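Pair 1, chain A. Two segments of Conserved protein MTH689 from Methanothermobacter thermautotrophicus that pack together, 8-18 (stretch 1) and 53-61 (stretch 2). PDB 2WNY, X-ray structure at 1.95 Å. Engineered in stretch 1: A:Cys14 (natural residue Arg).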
# COMPACT_ATOMS: atom_id res chain seq x y z
N ILE A 8 9.06 -6.19 6.71
CA ILE A 8 8.96 -4.85 6.14
C ILE A 8 9.36 -3.82 7.20
O ILE A 8 9.12 -4.01 8.40
CB ILE A 8 7.55 -4.54 5.53
CG1 ILE A 8 6.46 -4.59 6.62
CG2 ILE A 8 7.24 -5.48 4.40
CD1 ILE A 8 5.09 -4.12 6.15
N HIS A 9 10.00 -2.75 6.76
CA HIS A 9 10.48 -1.72 7.70
C HIS A 9 9.39 -0.72 8.02
O HIS A 9 9.18 -0.31 9.18
CB HIS A 9 11.70 -1.03 7.10
CG HIS A 9 12.91 -1.91 7.04
ND1 HIS A 9 13.47 -2.47 8.17
CD2 HIS A 9 13.67 -2.32 6.00
CE1 HIS A 9 14.52 -3.19 7.83
NE2 HIS A 9 14.67 -3.10 6.52
N ASN A 10 8.69 -0.33 6.97
CA ASN A 10 7.65 0.68 7.09
C ASN A 10 6.78 0.63 5.83
O ASN A 10 7.15 -0.01 4.84
CB ASN A 10 8.28 2.06 7.30
CG ASN A 10 9.07 2.55 6.09
OD1 ASN A 10 8.50 2.74 5.02
ND2 ASN A 10 10.37 2.76 6.26
N ILE A 11 5.62 1.29 5.88
CA ILE A 11 4.77 1.45 4.69
C ILE A 11 4.41 2.92 4.58
O ILE A 11 3.92 3.52 5.56
CB ILE A 11 3.44 0.67 4.82
CG1 ILE A 11 3.70 -0.80 5.14
CG2 ILE A 11 2.63 0.80 3.51
CD1 ILE A 11 2.45 -1.66 5.16
N SER A 12 4.69 3.50 3.42
CA SER A 12 4.18 4.83 3.09
C SER A 12 2.89 4.59 2.30
O SER A 12 2.82 3.65 1.49
CB SER A 12 5.17 5.61 2.23
OG SER A 12 6.32 5.98 2.96
N TYR A 13 1.88 5.42 2.53
CA TYR A 13 0.64 5.30 1.77
C TYR A 13 0.14 6.65 1.34
O TYR A 13 0.41 7.69 1.99
CB TYR A 13 -0.44 4.50 2.55
CG TYR A 13 -0.90 5.19 3.81
CD1 TYR A 13 -1.89 6.18 3.76
CD2 TYR A 13 -0.36 4.85 5.04
CE1 TYR A 13 -2.30 6.83 4.91
CE2 TYR A 13 -0.76 5.49 6.18
CZ TYR A 13 -1.75 6.47 6.11
OH TYR A 13 -2.15 7.10 7.25
N CYS A 14 -0.56 6.64 0.21
CA CYS A 14 -1.12 7.83 -0.37
C CYS A 14 -2.48 7.47 -1.00
O CYS A 14 -2.59 6.45 -1.67
CB CYS A 14 -0.15 8.33 -1.45
SG CYS A 14 -0.62 9.84 -2.13
N LEU A 15 -3.51 8.30 -0.79
CA LEU A 15 -4.77 8.16 -1.58
C LEU A 15 -5.46 9.50 -1.63
O LEU A 15 -5.09 10.43 -0.90
CB LEU A 15 -5.69 7.02 -1.12
CG LEU A 15 -6.48 7.07 0.19
CD1 LEU A 15 -7.51 5.96 0.18
CD2 LEU A 15 -5.56 6.98 1.41
N MET A 16 -6.41 9.62 -2.56
CA MET A 16 -6.96 10.91 -2.89
C MET A 16 -8.43 10.97 -2.59
O MET A 16 -9.13 9.95 -2.65
CB MET A 16 -6.70 11.23 -4.37
CG MET A 16 -5.65 10.31 -4.96
SD MET A 16 -4.50 11.10 -6.04
CE MET A 16 -3.16 11.32 -4.87
N VAL A 17 -8.88 12.17 -2.26
CA VAL A 17 -10.30 12.42 -2.06
C VAL A 17 -10.71 13.49 -3.06
O VAL A 17 -10.28 14.65 -2.95
CB VAL A 17 -10.63 12.92 -0.65
CG1 VAL A 17 -12.15 13.05 -0.46
CG2 VAL A 17 -10.03 12.00 0.43
N TYR A 18 -11.54 13.09 -4.02
CA TYR A 18 -12.06 14.03 -5.01
C TYR A 18 -13.29 14.76 -4.45
O TYR A 18 -13.81 14.43 -3.37
CB TYR A 18 -12.33 13.31 -6.34
CG TYR A 18 -11.03 12.96 -7.04
CD1 TYR A 18 -10.48 13.83 -7.99
CD2 TYR A 18 -10.33 11.80 -6.72
CE1 TYR A 18 -9.27 13.54 -8.60
CE2 TYR A 18 -9.11 11.50 -7.33
CZ TYR A 18 -8.59 12.37 -8.26
OH TYR A 18 -7.39 12.09 -8.85
N THR A 53 -8.03 16.29 -1.71
CA THR A 53 -7.27 16.15 -0.49
C THR A 53 -6.44 14.91 -0.71
O THR A 53 -6.96 13.87 -1.10
CB THR A 53 -8.17 15.95 0.73
OG1 THR A 53 -8.97 17.11 0.90
CG2 THR A 53 -7.31 15.79 1.99
N VAL A 54 -5.14 15.03 -0.47
CA VAL A 54 -4.29 13.83 -0.42
C VAL A 54 -4.23 13.37 1.03
O VAL A 54 -3.96 14.17 1.92
CB VAL A 54 -2.86 14.13 -0.94
CG1 VAL A 54 -1.90 13.00 -0.58
CG2 VAL A 54 -2.89 14.31 -2.44
N LEU A 55 -4.51 12.08 1.24
CA LEU A 55 -4.33 11.46 2.54
C LEU A 55 -3.06 10.64 2.49
O LEU A 55 -2.97 9.69 1.72
CB LEU A 55 -5.53 10.54 2.86
CG LEU A 55 -6.88 11.27 2.85
CD1 LEU A 55 -8.04 10.23 2.84
CD2 LEU A 55 -7.02 12.24 4.03
N ARG A 56 -2.08 11.04 3.29
CA ARG A 56 -0.76 10.42 3.30
C ARG A 56 -0.35 9.98 4.71
O ARG A 56 -0.76 10.56 5.71
CB ARG A 56 0.28 11.45 2.86
CG ARG A 56 0.51 11.57 1.40
CD ARG A 56 1.69 12.54 1.17
NE ARG A 56 1.48 13.41 0.01
CZ ARG A 56 1.98 13.21 -1.21
NH1 ARG A 56 2.73 12.14 -1.46
NH2 ARG A 56 1.71 14.07 -2.18
N GLY A 57 0.51 8.97 4.78
CA GLY A 57 1.08 8.56 6.05
C GLY A 57 2.31 7.72 5.80
O GLY A 57 2.52 7.20 4.68
N ARG A 58 3.14 7.65 6.82
CA ARG A 58 4.23 6.69 6.89
C ARG A 58 4.03 5.96 8.21
O ARG A 58 4.01 6.56 9.30
CB ARG A 58 5.60 7.37 6.79
CG ARG A 58 6.74 6.39 6.49
CD ARG A 58 8.07 7.11 6.61
NE ARG A 58 9.16 6.25 7.09
CZ ARG A 58 9.21 5.66 8.29
NH1 ARG A 58 8.21 5.78 9.16
NH2 ARG A 58 10.27 4.93 8.61
N LEU A 59 3.82 4.66 8.08
CA LEU A 59 3.48 3.81 9.19
C LEU A 59 4.69 2.93 9.50
O LEU A 59 5.22 2.28 8.60
CB LEU A 59 2.30 2.94 8.77
CG LEU A 59 1.92 1.81 9.71
CD1 LEU A 59 0.99 2.34 10.79
CD2 LEU A 59 1.28 0.67 8.93
N ASP A 60 5.13 2.91 10.76
CA ASP A 60 6.15 1.97 11.18
C ASP A 60 5.81 1.26 12.50
O ASP A 60 6.64 0.55 13.05
CB ASP A 60 7.54 2.65 11.22
CG ASP A 60 7.73 3.55 12.45
OD1 ASP A 60 6.73 4.00 13.05
OD2 ASP A 60 8.90 3.81 12.80
N ARG A 61 4.58 1.45 13.00
CA ARG A 61 4.13 0.77 14.23
C ARG A 61 4.15 -0.73 14.01
O ARG A 61 3.53 -1.22 13.07
CB ARG A 61 2.70 1.18 14.64
CG ARG A 61 2.55 2.62 15.10
CD ARG A 61 1.13 2.91 15.63
NE ARG A 61 0.04 2.66 14.68
CZ ARG A 61 -0.34 3.48 13.70
NH1 ARG A 61 0.30 4.64 13.47
NH2 ARG A 61 -1.36 3.15 12.92

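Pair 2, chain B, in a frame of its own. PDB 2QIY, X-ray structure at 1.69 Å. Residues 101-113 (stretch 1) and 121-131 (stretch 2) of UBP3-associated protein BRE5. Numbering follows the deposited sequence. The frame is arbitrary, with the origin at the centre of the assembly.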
# COMPACT_ATOMS: atom_id res chain seq x y z
N HIS B 101 -19.00 -0.33 8.99
CA HIS B 101 -17.63 -0.55 9.44
C HIS B 101 -17.30 -2.05 9.59
O HIS B 101 -16.46 -2.41 10.39
CB HIS B 101 -17.39 0.21 10.76
CG HIS B 101 -16.07 0.91 10.84
ND1 HIS B 101 -15.49 1.56 9.76
CD2 HIS B 101 -15.24 1.14 11.89
CE1 HIS B 101 -14.35 2.12 10.14
NE2 HIS B 101 -14.18 1.87 11.43
N LYS B 102 -17.96 -2.90 8.79
CA LYS B 102 -17.78 -4.35 8.88
C LYS B 102 -16.80 -4.94 7.84
O LYS B 102 -16.40 -6.11 7.95
CB LYS B 102 -19.14 -5.07 8.79
CG LYS B 102 -20.07 -4.83 9.98
CD LYS B 102 -19.46 -5.35 11.29
CE LYS B 102 -20.43 -5.24 12.47
NZ LYS B 102 -20.55 -3.86 13.05
N SER B 103 -16.43 -4.15 6.84
CA SER B 103 -15.41 -4.57 5.89
C SER B 103 -14.02 -4.28 6.47
O SER B 103 -13.90 -3.48 7.41
CB SER B 103 -15.61 -3.85 4.56
OG SER B 103 -16.83 -4.26 3.97
N ILE B 104 -12.99 -4.92 5.91
CA ILE B 104 -11.64 -4.77 6.43
C ILE B 104 -10.68 -4.36 5.32
O ILE B 104 -10.62 -5.01 4.28
CB ILE B 104 -11.12 -6.08 7.09
CG1 ILE B 104 -12.13 -6.62 8.11
CG2 ILE B 104 -9.74 -5.83 7.76
CD1 ILE B 104 -11.87 -8.05 8.51
N LEU B 105 -9.96 -3.27 5.56
CA LEU B 105 -8.87 -2.79 4.69
C LEU B 105 -7.57 -3.35 5.23
O LEU B 105 -7.26 -3.15 6.40
CB LEU B 105 -8.79 -1.26 4.80
CG LEU B 105 -8.20 -0.32 3.73
CD1 LEU B 105 -7.58 0.99 4.26
CD2 LEU B 105 -7.42 -0.96 2.56
N ILE B 106 -6.81 -4.05 4.38
CA ILE B 106 -5.54 -4.63 4.77
C ILE B 106 -4.42 -4.10 3.85
O ILE B 106 -4.58 -4.09 2.64
CB ILE B 106 -5.56 -6.19 4.71
CG1 ILE B 106 -6.70 -6.75 5.56
CG2 ILE B 106 -4.21 -6.77 5.14
CD1 ILE B 106 -6.89 -8.29 5.43
N MET B 107 -3.30 -3.69 4.43
CA MET B 107 -2.13 -3.43 3.58
C MET B 107 -0.98 -4.29 4.03
O MET B 107 -0.69 -4.36 5.23
CB MET B 107 -1.65 -2.00 3.70
CG MET B 107 -2.52 -0.94 3.17
SD MET B 107 -1.64 0.59 3.58
CE MET B 107 -0.33 0.52 2.39
N ALA B 108 -0.30 -4.94 3.08
CA ALA B 108 0.84 -5.78 3.38
C ALA B 108 2.05 -5.25 2.62
O ALA B 108 1.90 -4.70 1.53
CB ALA B 108 0.55 -7.19 2.97
N THR B 109 3.25 -5.38 3.18
CA THR B 109 4.42 -5.04 2.36
C THR B 109 5.43 -6.12 2.59
O THR B 109 5.42 -6.80 3.63
CB THR B 109 5.11 -3.68 2.72
OG1 THR B 109 5.89 -3.81 3.92
CG2 THR B 109 4.09 -2.55 2.88
N GLY B 110 6.35 -6.26 1.64
CA GLY B 110 7.37 -7.31 1.78
C GLY B 110 8.23 -7.36 0.55
O GLY B 110 8.32 -6.39 -0.20
N GLU B 111 8.85 -8.52 0.35
CA GLU B 111 9.71 -8.76 -0.81
C GLU B 111 9.26 -10.07 -1.45
O GLU B 111 9.16 -11.08 -0.78
CB GLU B 111 11.18 -8.76 -0.40
CG GLU B 111 11.60 -7.37 0.11
CD GLU B 111 13.10 -7.14 0.24
OE1 GLU B 111 13.92 -8.01 -0.12
OE2 GLU B 111 13.44 -6.00 0.66
N MET B 112 8.91 -9.98 -2.72
CA MET B 112 8.29 -11.07 -3.45
C MET B 112 9.27 -11.60 -4.49
O MET B 112 10.05 -10.84 -5.07
CB MET B 112 7.00 -10.54 -4.13
CG MET B 112 6.23 -11.59 -4.87
SD MET B 112 4.65 -10.87 -5.39
CE MET B 112 3.81 -10.77 -3.82
N PHE B 113 9.26 -12.90 -4.73
CA PHE B 113 10.05 -13.45 -5.82
C PHE B 113 9.36 -14.71 -6.32
O PHE B 113 8.30 -15.10 -5.80
CB PHE B 113 11.51 -13.70 -5.43
CG PHE B 113 11.71 -14.75 -4.34
CD1 PHE B 113 12.27 -15.99 -4.66
CD2 PHE B 113 11.40 -14.46 -3.01
CE1 PHE B 113 12.47 -16.94 -3.68
CE2 PHE B 113 11.62 -15.44 -1.99
CZ PHE B 113 12.15 -16.66 -2.35
N LYS B 121 10.43 -5.56 -4.20
CA LYS B 121 9.73 -5.00 -3.03
C LYS B 121 8.32 -4.74 -3.46
O LYS B 121 8.11 -4.31 -4.60
CB LYS B 121 10.33 -3.67 -2.65
CG LYS B 121 11.59 -3.76 -1.82
CD LYS B 121 11.69 -2.44 -1.03
CE LYS B 121 12.48 -2.59 0.27
NZ LYS B 121 11.98 -3.61 1.21
N PHE B 122 7.35 -4.97 -2.58
CA PHE B 122 5.96 -4.71 -2.97
C PHE B 122 5.14 -4.22 -1.80
O PHE B 122 5.48 -4.43 -0.64
CB PHE B 122 5.30 -6.00 -3.51
CG PHE B 122 4.93 -6.98 -2.41
CD1 PHE B 122 3.64 -6.94 -1.87
CD2 PHE B 122 5.85 -7.89 -1.90
CE1 PHE B 122 3.26 -7.80 -0.86
CE2 PHE B 122 5.48 -8.76 -0.89
CZ PHE B 122 4.18 -8.73 -0.36
N CYS B 123 4.05 -3.55 -2.15
CA CYS B 123 2.97 -3.31 -1.22
C CYS B 123 1.69 -3.85 -1.86
O CYS B 123 1.46 -3.72 -3.08
CB CYS B 123 2.87 -1.84 -0.93
SG CYS B 123 2.77 -0.73 -2.29
N GLN B 124 0.87 -4.52 -1.07
CA GLN B 124 -0.35 -5.10 -1.63
C GLN B 124 -1.49 -4.74 -0.69
O GLN B 124 -1.37 -4.91 0.53
CB GLN B 124 -0.24 -6.63 -1.80
CG GLN B 124 -1.47 -7.26 -2.53
CD GLN B 124 -1.21 -8.67 -3.09
OE1 GLN B 124 -2.08 -9.25 -3.77
NE2 GLN B 124 -0.04 -9.21 -2.83
N THR B 125 -2.61 -4.28 -1.26
CA THR B 125 -3.74 -3.86 -0.45
C THR B 125 -4.96 -4.66 -0.82
O THR B 125 -5.18 -4.92 -2.00
CB THR B 125 -4.00 -2.35 -0.68
OG1 THR B 125 -2.91 -1.64 -0.09
CG2 THR B 125 -5.25 -1.93 -0.00
N PHE B 126 -5.73 -5.04 0.19
CA PHE B 126 -6.98 -5.80 0.01
C PHE B 126 -8.14 -5.13 0.72
O PHE B 126 -7.95 -4.47 1.76
CB PHE B 126 -6.85 -7.16 0.68
CG PHE B 126 -5.68 -7.97 0.20
CD1 PHE B 126 -4.42 -7.82 0.79
CD2 PHE B 126 -5.85 -8.92 -0.83
CE1 PHE B 126 -3.35 -8.59 0.35
CE2 PHE B 126 -4.78 -9.71 -1.24
CZ PHE B 126 -3.53 -9.53 -0.65
N ILE B 127 -9.34 -5.34 0.20
CA ILE B 127 -10.56 -5.04 0.95
C ILE B 127 -11.38 -6.33 1.04
O ILE B 127 -11.61 -6.99 0.02
CB ILE B 127 -11.43 -3.92 0.32
CG1 ILE B 127 -10.65 -2.61 0.33
CG2 ILE B 127 -12.74 -3.74 1.13
CD1 ILE B 127 -10.47 -2.07 1.67
N LEU B 128 -11.74 -6.69 2.27
CA LEU B 128 -12.54 -7.88 2.57
C LEU B 128 -13.94 -7.44 2.97
O LEU B 128 -14.12 -6.61 3.87
CB LEU B 128 -11.92 -8.68 3.72
CG LEU B 128 -10.44 -9.06 3.59
CD1 LEU B 128 -10.11 -10.03 4.71
CD2 LEU B 128 -10.16 -9.68 2.23
N LEU B 129 -14.93 -8.04 2.32
CA LEU B 129 -16.33 -7.74 2.57
C LEU B 129 -17.01 -8.96 3.23
O LEU B 129 -16.95 -10.06 2.70
CB LEU B 129 -17.02 -7.43 1.24
CG LEU B 129 -18.53 -7.17 1.28
CD1 LEU B 129 -18.82 -5.81 1.83
CD2 LEU B 129 -19.08 -7.29 -0.13
N PRO B 130 -17.68 -8.76 4.38
CA PRO B 130 -18.23 -9.97 5.02
C PRO B 130 -19.36 -10.60 4.19
O PRO B 130 -20.04 -9.90 3.45
CB PRO B 130 -18.76 -9.47 6.37
CG PRO B 130 -18.90 -7.97 6.23
CD PRO B 130 -17.99 -7.52 5.12
N SER B 131 -19.52 -11.91 4.31
CA SER B 131 -20.59 -12.63 3.62
C SER B 131 -21.97 -12.14 4.08
O SER B 131 -22.23 -12.00 5.28
CB SER B 131 -20.47 -14.13 3.87
OG SER B 131 -20.35 -14.39 5.26
O HOH W 1 9.28 -3.94 0.99

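Both pairs are two antiparallel strands, paired edge to edge in one sheet. The strand axes approach to 4.6 Å in each, and their directions differ by 174° in pair 1 and 164° in pair 2. Fourteen central residues superpose with an RMSD of 0.5 Å. The register is the same: A:Ile11 falls on B:Ile104 and A:Leu59 on B:Leu128, and the match runs on to A:Val17 on B:Gly110 and A:Thr53 on B:Phe122.

Each ladder has eight backbone hydrogen bonds, two for every hydrogen-bonded pair. In pair 1, A:Leu59 N donates to A:Ile11 O at 2.8 Å. The matching bond in pair 2, B:Leu128 N to B:Ile104 O, is also 2.8 Å. CA-H...O contacts fill the steps between, such as A:Arg56 CA to A:Tyr13 O and B:Thr125 CA to B:Ile106 O, both 3.2 Å.

The side chains agree best at A:Ile11 and B:Ile104, whose centres lie 0.4 Å apart. The same face differs further along. Pair 1 sets A:Tyr13 beside A:Gly57. With chi1 p, the tyrosine ring lies across the glycine, and A:Gly57 CA sits 3.8 Å from the A:Tyr13 ring centroid, over its face. A CB on the glycine would come 2.3 Å from A:Tyr13 OH, a clash. Pair 2 has B:Ile106 and B:Phe126 here. The isoleucine reaches along the sheet instead, with B:Ile106 CD1 3.7 Å from B:Leu128 CD1.

At the other end the arrangement is reversed between strands. B:Phe122, also chi1 p, lies across B:Gly110, whose N is over one ring face. B:Met112 CE covers the opposite face, 3.9 Å from the B:Phe122 ring centroid. Pair 1 has A:Thr53 and A:Val17 at these positions, and A:Val17 CG2 packs on A:Leu55 CD1 at 3.6 Å.

On the other face, one step is polar in pair 1 and apolar in pair 2: A:Ser12 and A:Arg58 match B:Leu105 and B:Ile127. A:Ser12 OG lies 3.6 Å from A:Arg58 CG, whereas B:Leu105 CD2 meets B:Ile127 CD1 at 3.4 Å. A:Cys14, an engineered residue, matches B:Met107; its SG packs on A:Val54 CG1 at 3.7 Å and lies over a face of the A:Arg56 guanidinium.

In pair 2 this face also carries a salt bridge, B:Lys121 NZ to B:Glu111 OE2 at 2.9 Å, at positions with no match in pair 1's stretches. A water accepts from B:Lys121 NZ at 2.7 Å and donates to B:Gly110 O at 2.9 Å, tying the lysine to the opposing backbone.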